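Local coordinates for stage II sporulation protein E (SpoIIE) (Moorella thermoacetica, PDB 3ZT9) that probably acts as a manganese-dependent PP2C-type protein phosphatase in a stressosome-like pathway that controls secondary messenger signalling, at residues Lys107-Lys112 against Gly142-Ile147; Val6-Arg11 against Cys23-Val28; Glu29-Leu34 against Asp90-Leu95. All coordinates share one frame; numbering follows the deposited sequence. Where two conformers were deposited one is given.

Two of the three contacts lie within a sheet, and one runs between sheets. Interaction 1 pairs strands 105-110 and 144-148 in one antiparallel sheet and is the most buried, combining four backbone bonds with packing on both faces. Interaction 3, partly buried, joins the start of strand 31-39 to a turn in the second sheet through one backbone bond and contacts of arginine side chains. Interaction 2 sets strand 6-11 of the first sheet against strand 21-28 of the second, near the surface, with apolar side chains and no hydrogen bond between its segments. L34 of interaction 3 packs on F145 and I147 of interaction 1. Neighbouring strands 21-28 and 31-39 tie interactions 2 and 3 through K26 and F33.

Interaction 1. Residues Lys107-Lys112 against Gly142-Ile147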
ATOM      1  N   LYS A 107      -7.633  -1.133   3.652  1.00 12.20           N
ATOM      2  CA  LYS A 107      -9.017  -1.557   3.959  1.00 15.29           C
ATOM      3  C   LYS A 107      -9.446  -2.476   2.834  1.00 14.63           C
ATOM      4  O   LYS A 107      -9.202  -2.182   1.664  1.00 15.03           O
ATOM      5  CB  LYS A 107      -9.944  -0.358   4.051  1.00 19.66           C
ATOM      6  CG  LYS A 107     -11.270  -0.661   4.835  1.00 24.09           C
ATOM      7  CD  LYS A 107     -11.980   0.619   5.199  1.00 33.58           C
ATOM      8  CE  LYS A 107     -11.184   1.445   6.190  1.00 31.46           C
ATOM      9  NZ  LYS A 107     -11.247   0.913   7.574  1.00 30.02           N
ATOM     10  N   ILE A 108     -10.111  -3.558   3.203  1.00 12.14           N
ATOM     11  CA  ILE A 108     -10.528  -4.556   2.246  1.00 13.80           C
ATOM     12  C   ILE A 108     -12.040  -4.725   2.386  1.00 16.19           C
ATOM     13  O   ILE A 108     -12.540  -5.119   3.432  1.00 17.33           O
ATOM     14  CB  ILE A 108      -9.795  -5.863   2.497  1.00 16.29           C
ATOM     15  CG1 ILE A 108      -8.281  -5.630   2.357  1.00 17.59           C
ATOM     16  CG2 ILE A 108     -10.330  -6.962   1.555  1.00 20.24           C
ATOM     17  CD1 ILE A 108      -7.389  -6.797   2.824  1.00 19.72           C
ATOM     18  N   LEU A 109     -12.767  -4.364   1.338  1.00 14.34           N
ATOM     19  CA  LEU A 109     -14.228  -4.431   1.367  1.00 16.24           C
ATOM     20  C   LEU A 109     -14.565  -5.742   0.695  1.00 18.06           C
ATOM     21  O   LEU A 109     -14.406  -5.860  -0.510  1.00 16.84           O
ATOM     22  CB  LEU A 109     -14.860  -3.280   0.575  1.00 22.53           C
ATOM     23  CG  LEU A 109     -14.868  -1.891   1.209  1.00 30.95           C
ATOM     24  CD1 LEU A 109     -13.488  -1.515   1.680  1.00 27.18           C
ATOM     25  CD2 LEU A 109     -15.430  -0.828   0.205  1.00 28.60           C
ATOM     26  N   SER A 110     -15.004  -6.726   1.452  1.00 16.07           N
ATOM     27  CA  SER A 110     -15.173  -8.057   0.869  1.00 15.79           C
ATOM     28  C   SER A 110     -16.516  -8.634   1.167  1.00 20.50           C
ATOM     29  O   SER A 110     -17.240  -8.169   2.073  1.00 18.22           O
ATOM     30  CB  SER A 110     -14.085  -9.019   1.375  1.00 18.24           C
ATOM     31  OG  SER A 110     -14.447  -9.576   2.633  1.00 19.60           O
ATOM     32  N   ALA A 111     -16.837  -9.700   0.444  1.00 16.84           N
ATOM     33  CA  ALA A 111     -18.129 -10.364   0.591  1.00 19.61           C
ATOM     34  C   ALA A 111     -18.253 -10.909   2.000  1.00 30.63           C
ATOM     35  O   ALA A 111     -19.356 -11.107   2.497  1.00 33.05           O
ATOM     36  CB  ALA A 111     -18.265 -11.508  -0.446  1.00 32.80           C
ATOM     37  N   LYS A 112     -17.101 -11.141   2.629  1.00 27.56           N
ATOM     38  CA  LYS A 112     -17.019 -11.605   4.027  1.00 27.89           C
ATOM     39  C   LYS A 112     -17.025 -10.490   5.054  1.00 29.96           C
ATOM     40  O   LYS A 112     -16.947 -10.780   6.247  1.00 31.62           O
ATOM     41  CB  LYS A 112     -15.732 -12.417   4.270  1.00 36.23           C
ATOM     42  CG  LYS A 112     -15.547 -13.627   3.399  1.00 47.81           C
ATOM     43  CD  LYS A 112     -16.765 -14.515   3.452  1.00 69.03           C
ATOM     44  CE  LYS A 112     -16.512 -15.836   2.763  1.00 79.31           C
ATOM     45  NZ  LYS A 112     -15.455 -16.609   3.449  1.00 82.83           N
ATOM     46  N   GLY A 142     -15.087  -8.957  -7.084  1.00 15.01           N
ATOM     47  CA  GLY A 142     -15.911  -7.869  -6.591  1.00 17.66           C
ATOM     48  C   GLY A 142     -15.401  -7.266  -5.289  1.00 18.89           C
ATOM     49  O   GLY A 142     -15.788  -6.150  -4.916  1.00 15.13           O
ATOM     50  N   ASP A 143     -14.554  -8.005  -4.575  1.00 12.91           N
ATOM     51  CA  ASP A 143     -13.946  -7.459  -3.359  1.00 14.55           C
ATOM     52  C   ASP A 143     -13.023  -6.299  -3.743  1.00 15.10           C
ATOM     53  O   ASP A 143     -12.382  -6.346  -4.789  1.00 12.30           O
ATOM     54  CB  ASP A 143     -13.134  -8.535  -2.661  1.00 15.73           C
ATOM     55  CG  ASP A 143     -14.011  -9.660  -2.085  1.00 15.96           C
ATOM     56  OD1 ASP A 143     -15.250  -9.557  -2.096  1.00 17.95           O
ATOM     57  OD2 ASP A 143     -13.443 -10.660  -1.619  1.00 16.33           O
ATOM     58  N   LEU A 144     -12.940  -5.294  -2.882  1.00 13.28           N
ATOM     59  CA  LEU A 144     -12.256  -4.044  -3.210  1.00 13.66           C
ATOM     60  C   LEU A 144     -11.111  -3.888  -2.239  1.00 21.49           C
ATOM     61  O   LEU A 144     -11.236  -4.262  -1.066  1.00 13.82           O
ATOM     62  CB  LEU A 144     -13.222  -2.891  -3.066  1.00 15.73           C
ATOM     63  CG  LEU A 144     -14.621  -3.141  -3.642  1.00 28.33           C
ATOM     64  CD1 LEU A 144     -15.687  -2.261  -3.035  1.00 35.94           C
ATOM     65  CD2 LEU A 144     -14.520  -2.897  -5.095  1.00 32.40           C
ATOM     66  N   PHE A 145      -9.982  -3.345  -2.713  1.00 14.58           N
ATOM     67  CA  PHE A 145      -8.854  -3.104  -1.816  1.00 15.09           C
ATOM     68  C   PHE A 145      -8.520  -1.621  -1.889  1.00 20.60           C
ATOM     69  O   PHE A 145      -8.441  -1.049  -2.973  1.00 16.40           O
ATOM     70  CB  PHE A 145      -7.632  -3.908  -2.283  1.00 12.65           C
ATOM     71  CG  PHE A 145      -7.788  -5.417  -2.159  1.00 16.04           C
ATOM     72  CD1 PHE A 145      -8.586  -6.140  -3.040  1.00 22.34           C
ATOM     73  CD2 PHE A 145      -7.146  -6.101  -1.153  1.00 15.48           C
ATOM     74  CE1 PHE A 145      -8.739  -7.526  -2.891  1.00 20.28           C
ATOM     75  CE2 PHE A 145      -7.305  -7.462  -0.985  1.00 20.13           C
ATOM     76  CZ  PHE A 145      -8.097  -8.184  -1.876  1.00 20.21           C
ATOM     77  N   LEU A 146      -8.321  -0.987  -0.744  1.00 14.61           N
ATOM     78  CA  LEU A 146      -7.893   0.396  -0.706  1.00 13.01           C
ATOM     79  C   LEU A 146      -6.601   0.418   0.143  1.00 10.54           C
ATOM     80  O   LEU A 146      -6.566  -0.198   1.222  1.00 11.68           O
ATOM     81  CB  LEU A 146      -8.951   1.258   0.017  1.00 13.58           C
ATOM     82  CG  LEU A 146      -8.464   2.658   0.423  1.00 16.48           C
ATOM     83  CD1 LEU A 146      -8.250   3.618  -0.771  1.00 14.91           C
ATOM     84  CD2 LEU A 146      -9.485   3.214   1.389  1.00 19.08           C
ATOM     85  N   ILE A 147      -5.549   1.085  -0.334  1.00 10.77           N
ATOM     86  CA  ILE A 147      -4.331   1.217   0.446  1.00 10.58           C
ATOM     87  C   ILE A 147      -3.943   2.695   0.360  1.00 12.58           C
ATOM     88  O   ILE A 147      -3.948   3.264  -0.720  1.00 14.44           O
ATOM     89  CB  ILE A 147      -3.113   0.332  -0.099  1.00 13.51           C
ATOM     90  CG1 ILE A 147      -3.538  -1.159  -0.247  1.00 11.88           C
ATOM     91  CG2 ILE A 147      -1.855   0.498   0.853  1.00 13.08           C
ATOM     92  CD1 ILE A 147      -2.476  -2.118  -0.838  1.00 22.01           C
TER
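I108 packs its side chain on the F145 ring on one face of a two-strand ladder, while L109 meets L144 on the other. The axes run at 169°, hence antiparallel. Four backbone bonds carry the pairing, two between K107 and L146 and two between L109 and L144; L144 N lies 2.8 Å from L109 O. The tight part lies on the faces of the paired strands. I108 CG1 comes within 3.7 Å of F145 CD2, and I108 CG2 sits over the ring face, 4.3 Å from its centroid and offset toward the rim, a CH-pi contact. L34 and V89 of the other sheet also touch F145. On the reverse face L109 CD2 lies 3.6 Å from L144 CD1. Beyond S110 the pairing gives way to an exposed turn at A111 and K112, where side-chain contact is sparse. What closes this end is D143: its CG, anti to the carbonyl carbon (chi1 -68°), brings OD1 to 3.0 Å from A111 N, which approaches from above the carboxylate plane. D143 OD2 accepts from Q140 N. An alanine at D143 would probably leave both backbone N-H groups without their acceptor and the turn freer to move. Such a ladder, with one face turned to a second sheet, is typical of the beta sandwich of PP2C-type phosphatases.

Interaction 2. Residues Val6-Arg11 against Cys23-Val28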
ATOM      1  N   VAL A   6      -7.019  -1.592 -11.469  1.00 14.77           N
ATOM      2  CA  VAL A   6      -6.220  -0.974 -10.394  1.00 13.65           C
ATOM      3  C   VAL A   6      -5.900   0.464 -10.733  1.00 19.07           C
ATOM      4  O   VAL A   6      -5.474   0.763 -11.851  1.00 23.37           O
ATOM      5  CB  VAL A   6      -4.861  -1.686 -10.166  1.00 18.29           C
ATOM      6  CG1 VAL A   6      -4.138  -1.078  -8.961  1.00 24.21           C
ATOM      7  CG2 VAL A   6      -5.053  -3.188  -9.984  1.00 22.15           C
ATOM      8  N   GLY A   7      -6.115   1.354  -9.772  1.00 15.15           N
ATOM      9  CA  GLY A   7      -5.782   2.758  -9.922  1.00 13.43           C
ATOM     10  C   GLY A   7      -4.708   3.146  -8.910  1.00 12.67           C
ATOM     11  O   GLY A   7      -4.735   2.717  -7.746  1.00 14.60           O
ATOM     12  N   ILE A   8      -3.764   3.979  -9.365  1.00 14.43           N
ATOM     13  CA  ILE A   8      -2.713   4.513  -8.495  1.00 12.17           C
ATOM     14  C   ILE A   8      -2.718   6.035  -8.573  1.00 11.91           C
ATOM     15  O   ILE A   8      -2.784   6.595  -9.661  1.00 16.00           O
ATOM     16  CB  ILE A   8      -1.330   4.037  -8.958  1.00 23.20           C
ATOM     17  CG1 ILE A   8      -1.208   2.522  -8.776  1.00 25.36           C
ATOM     18  CG2 ILE A   8      -0.231   4.758  -8.186  1.00 23.24           C
ATOM     19  CD1 ILE A   8       0.158   1.965  -9.244  1.00 39.90           C
ATOM     20  N   TYR A   9      -2.531   6.704  -7.431  1.00 15.40           N
ATOM     21  CA  TYR A   9      -2.329   8.154  -7.423  1.00 18.35           C
ATOM     22  C   TYR A   9      -1.273   8.505  -6.406  1.00 15.81           C
ATOM     23  O   TYR A   9      -1.279   7.964  -5.295  1.00 15.24           O
ATOM     24  CB  TYR A   9      -3.608   8.866  -7.018  1.00 14.07           C
ATOM     25  CG  TYR A   9      -3.471  10.369  -6.822  1.00 15.01           C
ATOM     26  CD1 TYR A   9      -3.598  11.237  -7.911  1.00 14.01           C
ATOM     27  CD2 TYR A   9      -3.280  10.924  -5.547  1.00 17.89           C
ATOM     28  CE1 TYR A   9      -3.496  12.623  -7.743  1.00 18.33           C
ATOM     29  CE2 TYR A   9      -3.187  12.330  -5.381  1.00 20.69           C
ATOM     30  CZ  TYR A   9      -3.314  13.155  -6.480  1.00 27.61           C
ATOM     31  OH  TYR A   9      -3.231  14.534  -6.309  1.00 22.45           O
ATOM     32  N   THR A  10      -0.364   9.397  -6.764  1.00 14.46           N
ATOM     33  CA  THR A  10       0.571   9.935  -5.745  1.00 13.06           C
ATOM     34  C   THR A  10       0.691  11.451  -5.977  1.00 13.67           C
ATOM     35  O   THR A  10       0.447  11.949  -7.104  1.00 15.42           O
ATOM     36  CB  THR A  10       2.024   9.326  -5.840  1.00 17.44           C
ATOM     37  OG1 THR A  10       2.642   9.680  -7.081  1.00 19.00           O
ATOM     38  CG2 THR A  10       2.012   7.793  -5.693  1.00 17.51           C
ATOM     39  N   ARG A  11       1.040  12.166  -4.915  1.00 16.74           N
ATOM     40  CA  ARG A  11       1.219  13.609  -4.999  1.00 21.97           C
ATOM     41  C   ARG A  11       2.247  14.004  -3.945  1.00 17.06           C
ATOM     42  O   ARG A  11       2.110  13.663  -2.768  1.00 16.21           O
ATOM     43  CB  ARG A  11      -0.098  14.366  -4.726  1.00 18.95           C
ATOM     44  CG  ARG A  11       0.034  15.865  -4.991  1.00 22.03           C
ATOM     45  CD  ARG A  11      -1.247  16.633  -4.673  1.00 25.17           C
ATOM     46  NE  ARG A  11      -1.594  16.520  -3.256  1.00 29.34           N
ATOM     47  CZ  ARG A  11      -2.816  16.701  -2.756  1.00 37.88           C
ATOM     48  NH1 ARG A  11      -3.825  17.021  -3.554  1.00 36.14           N
ATOM     49  NH2 ARG A  11      -3.026  16.571  -1.456  1.00 28.52           N
ATOM     50  N   CYS A  23       4.307   3.639  -4.799  1.00 16.43           N
ATOM     51  CA  CYS A  23       3.312   2.584  -5.057  1.00 12.26           C
ATOM     52  C   CYS A  23       3.880   1.484  -5.972  1.00 21.56           C
ATOM     53  O   CYS A  23       4.696   1.756  -6.855  1.00 18.56           O
ATOM     54  CB  CYS A  23       2.069   3.200  -5.746  1.00 14.19           C
ATOM     55  SG  CYS A  23       1.194   4.324  -4.653  1.00 20.93           S
ATOM     56  N   LEU A  24       3.420   0.248  -5.765  1.00 18.80           N
ATOM     57  CA  LEU A  24       3.744  -0.879  -6.641  1.00 23.47           C
ATOM     58  C   LEU A  24       2.464  -1.659  -6.914  1.00 18.65           C
ATOM     59  O   LEU A  24       1.685  -1.921  -6.001  1.00 14.34           O
ATOM     60  CB  LEU A  24       4.717  -1.830  -5.946  1.00 29.47           C
ATOM     61  CG  LEU A  24       5.029  -3.131  -6.698  1.00 41.45           C
ATOM     62  CD1 LEU A  24       5.864  -2.849  -7.921  1.00 36.65           C
ATOM     63  CD2 LEU A  24       5.756  -4.092  -5.783  1.00 48.10           C
ATOM     64  N   VAL A  25       2.224  -1.960  -8.175  1.00 16.49           N
ATOM     65  CA  VAL A  25       1.216  -2.937  -8.581  1.00 15.70           C
ATOM     66  C   VAL A  25       1.936  -3.894  -9.495  1.00 22.31           C
ATOM     67  O   VAL A  25       2.473  -3.489 -10.520  1.00 18.89           O
ATOM     68  CB  VAL A  25       0.021  -2.298  -9.341  1.00 18.94           C
ATOM     69  CG1 VAL A  25      -0.916  -3.368  -9.827  1.00 21.96           C
ATOM     70  CG2 VAL A  25      -0.683  -1.297  -8.377  1.00 28.59           C
ATOM     71  N   LYS A  26       1.937  -5.171  -9.154  1.00 16.48           N
ATOM     72  CA  LYS A  26       2.655  -6.139  -9.968  1.00 19.81           C
ATOM     73  C   LYS A  26       1.837  -7.412 -10.099  1.00 24.08           C
ATOM     74  O   LYS A  26       1.338  -7.930  -9.114  1.00 22.74           O
ATOM     75  CB  LYS A  26       4.042  -6.400  -9.357  1.00 26.95           C
ATOM     76  CG  LYS A  26       4.980  -7.282 -10.225  1.00 56.62           C
ATOM     77  CD  LYS A  26       4.995  -6.835 -11.691  1.00 76.34           C
ATOM     78  CE  LYS A  26       6.005  -7.596 -12.597  1.00 92.85           C
ATOM     79  NZ  LYS A  26       5.766  -9.059 -12.863  1.00 97.10           N
ATOM     80  N   ARG A  27       1.665  -7.874 -11.334  1.00 19.84           N
ATOM     81  CA  ARG A  27       0.787  -8.984 -11.640  1.00 30.98           C
ATOM     82  C   ARG A  27       1.678 -10.126 -12.050  1.00 49.40           C
ATOM     83  O   ARG A  27       2.562  -9.978 -12.900  1.00 34.55           O
ATOM     84  CB  ARG A  27      -0.190  -8.631 -12.769  1.00 46.21           C
ATOM     85  CG  ARG A  27      -0.780  -7.223 -12.666  1.00 54.35           C
ATOM     86  CD  ARG A  27      -1.872  -6.981 -13.698  1.00 60.37           C
ATOM     87  NE  ARG A  27      -2.433  -5.627 -13.620  1.00 48.89           N
ATOM     88  CZ  ARG A  27      -3.681  -5.345 -13.250  1.00 44.49           C
ATOM     89  NH1 ARG A  27      -4.519  -6.316 -12.906  1.00 41.33           N
ATOM     90  NH2 ARG A  27      -4.094  -4.088 -13.224  1.00 50.39           N
ATOM     91  N   VAL A  28       1.439 -11.265 -11.427  1.00 61.56           N
ATOM     92  CA  VAL A  28       2.305 -12.415 -11.571  1.00 76.44           C
ATOM     93  C   VAL A  28       1.470 -13.688 -11.487  1.00 81.09           C
ATOM     94  O   VAL A  28       1.119 -14.135 -10.392  1.00 83.54           O
ATOM     95  CB  VAL A  28       3.375 -12.403 -10.465  1.00 68.98           C
ATOM     96  CG1 VAL A  28       3.764 -13.807 -10.072  1.00 66.55           C
ATOM     97  CG2 VAL A  28       4.577 -11.603 -10.910  1.00 69.14           C
TER
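R27 NH1 donates a hydrogen bond to the carbonyl oxygen of L4, just ahead of strand 6-11, and the same guanidinium meets V6 tip to tip. V6 CG2 approaches R27 NH2 to 3.5 Å, obliquely to the guanidinium plane. The R27 chain is extended from CG to NE, which lets a residue whose CB does not head for strand 6-11 still bring its charged end there. The remaining close contacts are made by carbon and sulfur atoms. V25 occupies the middle: with CG1 anti to the backbone N (chi1 175°), the other branch, CG2, stands anti to the carbonyl carbon and meets V6 CG1 at 3.5 Å and I8 CD1 also at 3.5 Å, the latter tighter than usual van der Waals contact. Both V6 and I8 slide past V25 in opposite directions. Further along, I8 CG2 rests 3.7 Å from C23 CB, and C23 SG reaches T10 CG2 at 3.7 Å. The strand axes approach to 8.4 Å at 163°, nearly antiparallel but too far apart for backbone pairing. Each strand finds its pairing within its own sheet: G7 and Y9 bond to V191 and V189, while L24 and K26 bond to A35 and F33. I8 N is taken instead by E170 OE2 of helix 169-180. C23 also crosses between the sheets to touch A188. The contact thus lies between the two sheets of the PP2C-type beta sandwich, at their edge strands. With no hydrogen bond between the segments, the chemistry implies that these strands are held face to face by the fit of branched and sulfur-bearing side chains, with the R27-L4 bond adding a polar tie at one end.

Interaction 3. Residues Glu29-Leu34 against Asp90-Leu95; sequences EGVIFL and DRRQGL
A beta hairpin turn joining strands 82-90 and 95-101 meets the start of strand 31-39 here, through D90, R91 and R92 against G30, V31 and I32. V31 and D90 form an antiparallel non-hydrogen-bonded pair, with CA atoms 4.4 Å apart. The one hydrogen bond between the segments runs from R91 N to G30 O, 3.1 Å long; the donor lies nearly along the C=O axis, although the angle at its hydrogen is only 139°. G30 has positive phi (65°), which favours glycine, and a CB at this position would face R92 CG closely. Side-chain contact is looser. V31 CG2 lies 3.6 Å above the plane of the R92 guanidinium, offset toward its rim; R92 is poorly ordered, as is E29, whose OE2 bonds to N62. R91 passes I32 with its CD 4.0 Å from I32 CD1, a less certain contact because I32 has two conformers. Past CD the R91 chain bends (chi3 65°), turning NE off the extended path; NE bonds to the Y139 hydroxyl. R91 NH2 forms a salt bridge with E141, a manganese ligand, which makes R91 a second-shell residue likely to help fix that carboxylate. Within the turn D90 O is gripped twice, by G94 N at 2.8 Å and L95 N at 3.1 Å, and D90 N returns a bond to L95 O. G94 and L95 both facing D90 constitute a G1 beta bulge, with the glycine at positive phi, typical of tight hairpin connections between adjacent antiparallel strands.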
ATOM      1  N   GLU A  29       1.125 -14.246 -12.644  1.00 81.89           N
ATOM      2  CA  GLU A  29       0.432 -15.529 -12.686  1.00 74.95           C
ATOM      3  C   GLU A  29      -0.828 -15.553 -11.799  1.00 71.97           C
ATOM      4  O   GLU A  29      -0.910 -16.322 -10.851  1.00 76.80           O
ATOM      5  CB  GLU A  29       1.397 -16.649 -12.257  1.00 71.80           C
ATOM      6  CG  GLU A  29       1.422 -16.907 -10.738  1.00 66.24           C
ATOM      7  CD  GLU A  29       2.709 -16.490 -10.061  1.00 72.90           C
ATOM      8  OE1 GLU A  29       3.782 -16.555 -10.722  1.00 75.00           O
ATOM      9  OE2 GLU A  29       2.637 -16.103  -8.864  1.00 77.19           O
ATOM     10  N   GLY A  30      -1.814 -14.718 -12.091  1.00 54.13           N
ATOM     11  CA  GLY A  30      -3.023 -14.734 -11.286  1.00 52.33           C
ATOM     12  C   GLY A  30      -2.838 -14.314  -9.828  1.00 41.90           C
ATOM     13  O   GLY A  30      -3.801 -14.346  -9.053  1.00 40.75           O
ATOM     14  N   VAL A  31      -1.620 -13.925  -9.455  1.00 29.89           N
ATOM     15  CA  VAL A  31      -1.377 -13.284  -8.151  1.00 23.64           C
ATOM     16  C   VAL A  31      -0.977 -11.843  -8.352  1.00 29.04           C
ATOM     17  O   VAL A  31      -0.004 -11.549  -9.047  1.00 32.30           O
ATOM     18  CB  VAL A  31      -0.226 -13.908  -7.363  1.00 22.05           C
ATOM     19  CG1 VAL A  31      -0.108 -13.277  -5.965  1.00 22.60           C
ATOM     20  CG2 VAL A  31      -0.394 -15.452  -7.258  1.00 29.99           C
ATOM     21  N   ILE A  32      -1.672 -10.943  -7.677  1.00 19.38           N
ATOM     22  CA  ILE A  32      -1.407  -9.519  -7.804  0.59 17.12           C
ATOM     23  C   ILE A  32      -0.838  -8.998  -6.484  1.00 20.47           C
ATOM     24  O   ILE A  32      -1.364  -9.323  -5.411  1.00 15.65           O
ATOM     25  CB  ILE A  32      -2.703  -8.754  -8.161  0.59 21.84           C
ATOM     26  CG1 ILE A  32      -3.287  -9.300  -9.465  0.59 28.42           C
ATOM     27  CG2 ILE A  32      -2.415  -7.274  -8.294  0.59 22.68           C
ATOM     28  CD1 ILE A  32      -4.404  -8.485 -10.034  0.59 49.19           C
ATOM     29  N   PHE A  33       0.244  -8.235  -6.558  1.00 17.05           N
ATOM     30  CA  PHE A  33       0.796  -7.602  -5.377  1.00 14.05           C
ATOM     31  C   PHE A  33       0.525  -6.102  -5.435  1.00 12.93           C
ATOM     32  O   PHE A  33       0.673  -5.464  -6.474  1.00 13.45           O
ATOM     33  CB  PHE A  33       2.292  -7.834  -5.300  1.00 20.30           C
ATOM     34  CG  PHE A  33       2.669  -9.295  -5.139  1.00 17.45           C
ATOM     35  CD1 PHE A  33       2.628 -10.156  -6.231  1.00 21.85           C
ATOM     36  CD2 PHE A  33       3.068  -9.792  -3.910  1.00 18.85           C
ATOM     37  CE1 PHE A  33       2.985 -11.510  -6.096  1.00 27.64           C
ATOM     38  CE2 PHE A  33       3.445 -11.126  -3.778  1.00 22.94           C
ATOM     39  CZ  PHE A  33       3.410 -11.977  -4.880  1.00 23.05           C
ATOM     40  N   LEU A  34       0.120  -5.558  -4.297  1.00 12.96           N
ATOM     41  CA  LEU A  34      -0.211  -4.139  -4.204  1.00 11.24           C
ATOM     42  C   LEU A  34       0.539  -3.590  -3.018  1.00 11.67           C
ATOM     43  O   LEU A  34       0.364  -4.101  -1.925  1.00 14.96           O
ATOM     44  CB  LEU A  34      -1.728  -3.949  -3.915  1.00 13.29           C
ATOM     45  CG  LEU A  34      -2.709  -4.696  -4.839  1.00 13.40           C
ATOM     46  CD1 LEU A  34      -4.101  -4.605  -4.235  1.00 22.45           C
ATOM     47  CD2 LEU A  34      -2.725  -4.084  -6.214  1.00 17.15           C
ATOM     48  N   ASP A  90      -4.338 -13.579  -4.301  1.00 17.65           N
ATOM     49  CA  ASP A  90      -4.291 -14.730  -5.149  1.00 18.20           C
ATOM     50  C   ASP A  90      -5.672 -14.970  -5.697  1.00 17.36           C
ATOM     51  O   ASP A  90      -6.443 -15.679  -5.102  1.00 19.28           O
ATOM     52  CB  ASP A  90      -3.848 -15.893  -4.270  1.00 27.48           C
ATOM     53  CG  ASP A  90      -3.542 -17.120  -5.028  1.00 30.16           C
ATOM     54  OD1 ASP A  90      -4.008 -17.323  -6.174  1.00 20.54           O
ATOM     55  OD2 ASP A  90      -2.831 -17.936  -4.402  1.00 40.06           O
ATOM     56  N   ARG A  91      -5.991 -14.379  -6.841  1.00 17.24           N
ATOM     57  CA  ARG A  91      -7.370 -14.434  -7.309  1.00 19.70           C
ATOM     58  C   ARG A  91      -7.778 -15.830  -7.763  1.00 26.94           C
ATOM     59  O   ARG A  91      -8.916 -16.231  -7.610  1.00 29.39           O
ATOM     60  CB  ARG A  91      -7.552 -13.391  -8.410  1.00 18.75           C
ATOM     61  CG  ARG A  91      -7.136 -12.013  -7.942  1.00 25.10           C
ATOM     62  CD  ARG A  91      -7.311 -10.993  -9.051  1.00 30.72           C
ATOM     63  NE  ARG A  91      -8.719 -10.829  -9.392  1.00 32.16           N
ATOM     64  CZ  ARG A  91      -9.234 -10.918 -10.615  1.00 32.51           C
ATOM     65  NH1 ARG A  91      -8.478 -11.202 -11.684  1.00 27.45           N
ATOM     66  NH2 ARG A  91     -10.535 -10.721 -10.757  1.00 38.27           N
ATOM     67  N   ARG A  92      -6.821 -16.595  -8.265  1.00 22.07           N
ATOM     68  CA  ARG A  92      -7.101 -17.936  -8.759  1.00 32.78           C
ATOM     69  C   ARG A  92      -7.453 -18.886  -7.607  1.00 36.81           C
ATOM     70  O   ARG A  92      -8.369 -19.711  -7.713  1.00 29.52           O
ATOM     71  CB  ARG A  92      -5.905 -18.450  -9.550  1.00 41.56           C
ATOM     72  CG  ARG A  92      -4.628 -18.394  -8.751  1.00 75.83           C
ATOM     73  CD  ARG A  92      -3.559 -19.297  -9.281  1.00 98.88           C
ATOM     74  NE  ARG A  92      -2.454 -19.428  -8.332  1.00111.53           N
ATOM     75  CZ  ARG A  92      -1.220 -19.033  -8.582  1.00119.57           C
ATOM     76  NH1 ARG A  92      -0.893 -18.524  -9.745  1.00121.32           N
ATOM     77  NH2 ARG A  92      -0.309 -19.186  -7.652  1.00121.41           N
ATOM     78  N   GLN A  93      -6.763 -18.758  -6.478  1.00 27.21           N
ATOM     79  CA  GLN A  93      -7.087 -19.607  -5.342  1.00 23.91           C
ATOM     80  C   GLN A  93      -8.069 -18.962  -4.380  1.00 19.00           C
ATOM     81  O   GLN A  93      -8.559 -19.643  -3.492  1.00 20.10           O
ATOM     82  CB  GLN A  93      -5.823 -20.025  -4.608  1.00 30.52           C
ATOM     83  CG  GLN A  93      -4.981 -20.955  -5.422  1.00 57.37           C
ATOM     84  CD  GLN A  93      -3.907 -21.589  -4.605  1.00 75.73           C
ATOM     85  OE1 GLN A  93      -3.270 -20.936  -3.783  1.00 81.57           O
ATOM     86  NE2 GLN A  93      -3.712 -22.883  -4.799  1.00 82.94           N
ATOM     87  N   GLY A  94      -8.394 -17.683  -4.585  1.00 18.29           N
ATOM     88  CA  GLY A  94      -9.448 -17.036  -3.833  1.00 19.54           C
ATOM     89  C   GLY A  94      -9.005 -16.647  -2.429  1.00 17.83           C
ATOM     90  O   GLY A  94      -9.761 -16.766  -1.455  1.00 15.56           O
ATOM     91  N   LEU A  95      -7.771 -16.179  -2.326  1.00 14.39           N
ATOM     92  CA  LEU A  95      -7.161 -15.882  -1.025  1.00 14.13           C
ATOM     93  C   LEU A  95      -6.399 -14.572  -1.073  1.00 16.69           C
ATOM     94  O   LEU A  95      -5.886 -14.192  -2.110  1.00 16.12           O
ATOM     95  CB  LEU A  95      -6.148 -16.955  -0.647  1.00 17.73           C
ATOM     96  CG  LEU A  95      -6.668 -18.405  -0.626  1.00 20.76           C
ATOM     97  CD1 LEU A  95      -5.460 -19.362  -0.508  1.00 23.67           C
ATOM     98  CD2 LEU A  95      -7.651 -18.582   0.504  1.00 20.51           C
TER